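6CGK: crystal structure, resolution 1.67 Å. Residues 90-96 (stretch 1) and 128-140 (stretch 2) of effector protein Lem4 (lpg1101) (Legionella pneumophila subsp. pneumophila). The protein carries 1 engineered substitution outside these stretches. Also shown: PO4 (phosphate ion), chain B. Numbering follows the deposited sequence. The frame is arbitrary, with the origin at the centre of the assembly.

Stretch 1 90-96: IVIISRN
Stretch 2, residues 128-140: PGEDKYKAVVSHE

No direct hydrogen bond joins these two stretches; a phosphate ion, probably from the crystallisation liquor, bridges them instead. S94 OG donates to PO4 O1 at 2.5 Å, and R95 N donates to PO4 O2 at 2.8 Å, almost straight at 173°. From the other stretch K132 NZ donates to the same PO4 O2 at 3.1 Å. The anion also sits beside two positive side chains that lie close together: R95 NH1 and K132 NZ are 4.2 Å apart, with NZ over one face of the guanidinium.

I90 to I93 belong to a strand that begins earlier in the chain, with phi/psi near -115/125. S94 (-152/146) and R95 (-83/2) follow. Residues 132-140 form a regular helix near -62/-43. The two run roughly antiparallel, 153° between their N-to-C directions, with axes 10.0 Å apart at closest approach. In register, V91 lies across from H139 (CA-CA 9.0 Å), S94 from G129 (CA-CA 4.7 Å) and R95 from E130 (CA-CA 5.1 Å).

Strand alternation sends V91 and I93 toward the helix, while I90 and I92 are out of its reach. I93 is buried and gives up the largest area to the contact. Its rotamer is m,t. I93 CG2 packs 3.9 Å from A135 CB, and I93 CD1 reaches V136 CG2 at 3.6 Å. A135 points its CB toward the strand and meets I93 with a single methyl. V136 (t) points sideways. V91 (t) places CG2 over one face of the H139 ring, 4.0 Å from its centroid, a CH-pi contact. H139 has chi1 -165° and chi2 74°.

K132 starts sideways, but its end comes nearer. With chi angles m, m, t, p, the aliphatic chain crosses I93 and carries the amine to the phosphate. K132 CD is 3.1 Å from I93 CG2, tighter than usual for two carbons. Its methylenes suit the apolar contact and its charge suits the anion.

Residues 128-130 have helical phi/psi without the regular bonds. G129 (-74/-7) comes close to the backbone of S94: G129 CA lies 3.3 Å from S94 O, a CA-H...O contact. An ideal CB here would be 2.0 Å from S94 O, a clash, so glycine fits.

The CA-to-CB bond of S94 (t) points away from stretch 2; that of R95 (m,t,t, chi4 87°) points sideways. One water donates to E130 O at 2.8 Å and accepts a weak bond from R95 NE at 3.4 Å. D131 (-142/88) N-caps the helix: D131 OD1 accepts from K134 N at 3.2 Å. The contact buries 436 Å² in total.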

# COMPACT_ATOMS: atom_id res chain seq x y z
N ILE A 90 -4.59 4.31 4.78
CA ILE A 90 -3.67 3.45 4.04
C ILE A 90 -3.40 4.08 2.69
O ILE A 90 -4.35 4.46 1.98
CB ILE A 90 -4.25 2.04 3.82
CG1 ILE A 90 -4.65 1.42 5.17
CG2 ILE A 90 -3.25 1.16 3.01
CD1 ILE A 90 -5.30 -0.01 5.00
N VAL A 91 -2.13 4.19 2.33
CA VAL A 91 -1.71 4.73 1.04
C VAL A 91 -0.80 3.69 0.39
O VAL A 91 0.23 3.32 0.97
CB VAL A 91 -0.96 6.07 1.16
CG1 VAL A 91 -0.54 6.55 -0.21
CG2 VAL A 91 -1.80 7.12 1.85
N ILE A 92 -1.18 3.19 -0.79
CA ILE A 92 -0.33 2.25 -1.54
C ILE A 92 0.45 3.04 -2.59
O ILE A 92 -0.14 3.81 -3.37
CB ILE A 92 -1.16 1.13 -2.18
CG1 ILE A 92 -1.75 0.25 -1.07
CG2 ILE A 92 -0.26 0.34 -3.15
CD1 ILE A 92 -2.68 -0.91 -1.59
N ILE A 93 1.77 2.91 -2.59
CA ILE A 93 2.61 3.62 -3.55
C ILE A 93 3.36 2.57 -4.35
O ILE A 93 4.11 1.77 -3.78
CB ILE A 93 3.59 4.62 -2.89
CG1 ILE A 93 2.83 5.61 -2.01
CG2 ILE A 93 4.39 5.35 -3.98
CD1 ILE A 93 3.76 6.69 -1.39
N SER A 94 3.17 2.56 -5.66
CA SER A 94 3.64 1.41 -6.43
C SER A 94 3.96 1.82 -7.85
O SER A 94 3.25 2.65 -8.44
CB SER A 94 2.58 0.30 -6.43
OG SER A 94 2.95 -0.78 -7.29
N ARG A 95 4.99 1.18 -8.44
CA ARG A 95 5.24 1.33 -9.87
C ARG A 95 4.38 0.39 -10.72
O ARG A 95 4.55 0.39 -11.96
CB ARG A 95 6.71 1.04 -10.23
CG ARG A 95 7.74 1.69 -9.39
CD ARG A 95 9.12 1.47 -10.01
NE ARG A 95 10.15 2.13 -9.21
CZ ARG A 95 10.77 1.56 -8.17
NH1 ARG A 95 10.45 0.32 -7.80
NH2 ARG A 95 11.70 2.24 -7.50
N ASN A 96 3.50 -0.39 -10.11
CA ASN A 96 2.63 -1.27 -10.86
C ASN A 96 1.36 -0.51 -11.28
O ASN A 96 1.15 0.65 -10.93
CB ASN A 96 2.30 -2.51 -10.03
CG ASN A 96 2.04 -3.74 -10.89
OD1 ASN A 96 1.46 -3.63 -11.96
ND2 ASN A 96 2.54 -4.89 -10.45
N PRO A 128 2.07 8.85 -10.23
CA PRO A 128 2.72 9.26 -8.98
C PRO A 128 3.55 8.16 -8.34
O PRO A 128 4.53 8.47 -7.65
CB PRO A 128 1.54 9.68 -8.08
CG PRO A 128 0.34 8.92 -8.65
CD PRO A 128 0.60 8.93 -10.16
N GLY A 129 3.17 6.90 -8.53
CA GLY A 129 3.95 5.85 -7.90
C GLY A 129 5.28 5.59 -8.56
O GLY A 129 6.07 4.79 -8.04
N GLU A 130 5.55 6.24 -9.69
CA GLU A 130 6.84 6.13 -10.36
C GLU A 130 7.92 6.95 -9.68
O GLU A 130 9.09 6.83 -10.05
CB GLU A 130 6.69 6.54 -11.83
CG GLU A 130 5.67 5.65 -12.58
CD GLU A 130 5.60 5.90 -14.07
OE1 GLU A 130 6.64 5.81 -14.79
OE2 GLU A 130 4.50 6.20 -14.57
N ASP A 131 7.56 7.78 -8.70
CA ASP A 131 8.55 8.63 -8.02
C ASP A 131 8.09 8.62 -6.57
O ASP A 131 7.26 9.45 -6.20
CB ASP A 131 8.58 10.04 -8.61
CG ASP A 131 9.70 10.91 -8.04
OD1 ASP A 131 10.16 10.65 -6.90
OD2 ASP A 131 10.13 11.87 -8.72
N LYS A 132 8.56 7.63 -5.79
CA LYS A 132 8.02 7.41 -4.45
C LYS A 132 8.29 8.59 -3.54
O LYS A 132 7.46 8.95 -2.69
CB LYS A 132 8.63 6.16 -3.80
CG LYS A 132 8.60 4.87 -4.60
CD LYS A 132 7.22 4.42 -4.95
CE LYS A 132 7.25 3.09 -5.73
NZ LYS A 132 7.83 1.93 -4.97
N TYR A 133 9.49 9.18 -3.65
CA TYR A 133 9.80 10.37 -2.88
C TYR A 133 8.77 11.45 -3.14
O TYR A 133 8.15 11.98 -2.20
CB TYR A 133 11.21 10.84 -3.24
CG TYR A 133 11.67 12.18 -2.68
CD1 TYR A 133 12.14 12.28 -1.38
CD2 TYR A 133 11.66 13.33 -3.45
CE1 TYR A 133 12.59 13.50 -0.86
CE2 TYR A 133 12.10 14.57 -2.94
CZ TYR A 133 12.57 14.63 -1.64
OH TYR A 133 13.02 15.84 -1.11
N LYS A 134 8.57 11.80 -4.41
CA LYS A 134 7.61 12.85 -4.74
C LYS A 134 6.18 12.48 -4.35
O LYS A 134 5.39 13.36 -4.01
CB LYS A 134 7.68 13.17 -6.22
CG LYS A 134 6.78 14.28 -6.67
CD LYS A 134 7.19 14.74 -8.07
CE LYS A 134 8.61 15.31 -8.09
NZ LYS A 134 9.03 15.62 -9.49
N ALA A 135 5.83 11.19 -4.43
CA ALA A 135 4.49 10.74 -4.03
C ALA A 135 4.23 11.04 -2.56
O ALA A 135 3.15 11.54 -2.19
CB ALA A 135 4.33 9.23 -4.29
N VAL A 136 5.20 10.73 -1.70
CA VAL A 136 5.04 11.01 -0.27
C VAL A 136 5.01 12.51 -0.02
O VAL A 136 4.19 12.99 0.78
CB VAL A 136 6.15 10.33 0.55
CG1 VAL A 136 6.14 10.88 2.00
CG2 VAL A 136 5.97 8.79 0.54
N VAL A 137 5.90 13.27 -0.67
CA VAL A 137 5.90 14.71 -0.45
C VAL A 137 4.56 15.30 -0.85
O VAL A 137 3.96 16.08 -0.11
CB VAL A 137 7.06 15.37 -1.21
CG1 VAL A 137 6.90 16.89 -1.19
CG2 VAL A 137 8.39 14.95 -0.60
N SER A 138 4.04 14.89 -2.02
CA SER A 138 2.75 15.40 -2.48
C SER A 138 1.64 15.02 -1.52
O SER A 138 0.74 15.83 -1.24
CB SER A 138 2.43 14.87 -3.87
OG SER A 138 3.35 15.41 -4.82
N HIS A 139 1.66 13.78 -1.03
CA HIS A 139 0.60 13.37 -0.11
C HIS A 139 0.66 14.16 1.18
O HIS A 139 -0.38 14.63 1.68
CB HIS A 139 0.65 11.89 0.19
CG HIS A 139 -0.61 11.40 0.82
ND1 HIS A 139 -1.77 11.23 0.08
CD2 HIS A 139 -0.95 11.17 2.10
CE1 HIS A 139 -2.75 10.86 0.89
NE2 HIS A 139 -2.28 10.83 2.12
N GLU A 140 1.86 14.32 1.76
CA GLU A 140 1.96 15.08 3.01
C GLU A 140 1.51 16.52 2.85
O GLU A 140 1.04 17.14 3.81
CB GLU A 140 3.39 15.03 3.54
CG GLU A 140 3.82 13.61 3.98
CD GLU A 140 3.00 13.08 5.17
OE1 GLU A 140 2.51 13.88 6.01
OE2 GLU A 140 2.85 11.85 5.27
P PO4 B . 6.19 -1.78 -6.56
O1 PO4 B . 4.78 -1.94 -6.02
O2 PO4 B . 6.64 -0.33 -6.69
O3 PO4 B . 6.20 -2.42 -7.94
O4 PO4 B . 7.17 -2.57 -5.71
O HOH W 1 9.93 4.61 -11.55